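Local coordinates for cell division protein SepF (Methanobrevibacter smithii, PDB 7AL1) that anchors the FtsZ cell-division ring to the membrane in archaea, combining FtsZ binding with membrane binding, at residues 68-73 against 84-89. Numbering follows the deposited sequence.
Sequences YGAEAL and IIIAPK
Strands 71-78 and 81-87 form an antiparallel beta hairpin in the C-terminal part of SepF, and this contact is its open end. The axes of strands 71-73 and 84-87 approach to 4.6 Å, N-to-C directions 167° apart. Two hydrogen-bonded pairs, Glu71 N to Ala87 O, Ala87 N to Glu71 O, Leu73 N to Ile85 O and Ile85 N to Leu73 O (all 2.9 Å), flank the non-hydrogen-bonded pair Ala72-Ile86, CA-CA 4.3 Å. On the helix-covered face, Ile84 and Ile86 are mt, and Ala72 CB lies 4.2 Å from both Ile84 CG2 and Ile86 CG1, beneath Ile61. The other face carries Leu73 (tp) and Ile85 (tt), Leu73 CB 4.0 Å from Ile85 CG2; they meet Leu16 and Ile40 of the second subunit at the dimer interface. Glu71, mt with chi3 -87°, hydrogen-bonds through OE1 to Leu93 N. Gly69, first after helix 51-68 to leave helical angles, has phi 76°; a CB would clash with Lys89 CD. One water donates to Tyr68 O and accepts from Lys89 N, each at 2.9 Å.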
# COMPACT_ATOMS: atom_id res chain seq x y z
N TYR A 68 18.22 5.50 7.52
CA TYR A 68 17.81 4.17 7.95
C TYR A 68 17.55 3.21 6.80
O TYR A 68 17.18 2.05 7.05
CB TYR A 68 16.60 4.24 8.89
CG TYR A 68 16.89 4.90 10.22
CD1 TYR A 68 16.82 6.28 10.35
CD2 TYR A 68 17.21 4.15 11.35
CE1 TYR A 68 17.06 6.90 11.55
CE2 TYR A 68 17.45 4.77 12.56
CZ TYR A 68 17.37 6.15 12.65
OH TYR A 68 17.61 6.79 13.84
N GLY A 69 17.75 3.64 5.56
CA GLY A 69 17.60 2.74 4.45
C GLY A 69 16.17 2.44 4.10
O GLY A 69 15.92 1.47 3.37
N ALA A 70 15.23 3.23 4.58
CA ALA A 70 13.84 2.99 4.22
C ALA A 70 13.56 3.48 2.81
O ALA A 70 14.26 4.36 2.28
CB ALA A 70 12.91 3.67 5.21
N GLU A 71 12.53 2.91 2.19
CA GLU A 71 11.98 3.40 0.93
C GLU A 71 10.68 4.14 1.20
O GLU A 71 9.98 3.84 2.16
CB GLU A 71 11.65 2.22 -0.00
CG GLU A 71 12.82 1.36 -0.48
CD GLU A 71 12.37 0.28 -1.48
OE1 GLU A 71 11.96 -0.81 -1.04
OE2 GLU A 71 12.41 0.54 -2.71
N ALA A 72 10.35 5.13 0.38
CA ALA A 72 9.07 5.83 0.52
C ALA A 72 8.57 6.14 -0.87
O ALA A 72 9.21 6.92 -1.58
CB ALA A 72 9.22 7.12 1.32
N LEU A 73 7.45 5.56 -1.25
CA LEU A 73 6.93 5.60 -2.61
C LEU A 73 5.53 6.18 -2.59
O LEU A 73 4.65 5.66 -1.88
CB LEU A 73 6.92 4.19 -3.22
CG LEU A 73 6.49 4.09 -4.67
CD1 LEU A 73 7.54 4.70 -5.59
CD2 LEU A 73 6.25 2.64 -5.05
N ILE A 84 1.20 7.31 0.80
CA ILE A 84 2.60 6.93 0.59
C ILE A 84 2.86 5.62 1.30
O ILE A 84 2.33 5.40 2.40
CB ILE A 84 3.53 8.01 1.17
CG1 ILE A 84 3.23 9.37 0.54
CG2 ILE A 84 5.02 7.70 1.03
CD1 ILE A 84 3.60 10.54 1.44
N ILE A 85 3.61 4.71 0.70
CA ILE A 85 4.08 3.54 1.42
C ILE A 85 5.52 3.72 1.83
O ILE A 85 6.38 4.06 1.00
CB ILE A 85 3.88 2.21 0.66
CG1 ILE A 85 4.29 1.05 1.59
CG2 ILE A 85 4.60 2.20 -0.66
CD1 ILE A 85 3.76 -0.29 1.20
N ILE A 86 5.80 3.54 3.11
CA ILE A 86 7.15 3.55 3.63
C ILE A 86 7.53 2.11 3.98
O ILE A 86 6.89 1.49 4.83
CB ILE A 86 7.27 4.44 4.88
CG1 ILE A 86 6.85 5.86 4.55
CG2 ILE A 86 8.69 4.38 5.44
CD1 ILE A 86 6.58 6.68 5.77
N ALA A 87 8.58 1.60 3.36
CA ALA A 87 9.01 0.24 3.57
C ALA A 87 10.33 0.24 4.31
O ALA A 87 11.27 0.92 3.88
CB ALA A 87 9.18 -0.47 2.23
N PRO A 88 10.45 -0.49 5.41
CA PRO A 88 11.72 -0.57 6.12
C PRO A 88 12.75 -1.35 5.32
O PRO A 88 12.41 -2.20 4.50
CB PRO A 88 11.36 -1.33 7.39
CG PRO A 88 10.25 -2.27 6.93
CD PRO A 88 9.44 -1.40 5.99
N LYS A 89 14.02 -1.07 5.57
CA LYS A 89 15.05 -1.94 5.04
C LYS A 89 14.73 -3.38 5.43
O LYS A 89 14.42 -3.66 6.59
CB LYS A 89 16.41 -1.52 5.59
CG LYS A 89 17.57 -1.99 4.73
CD LYS A 89 18.90 -1.47 5.24
CE LYS A 89 20.05 -1.87 4.32
NZ LYS A 89 21.33 -1.23 4.74
O HOH W 1 14.43 1.20 7.31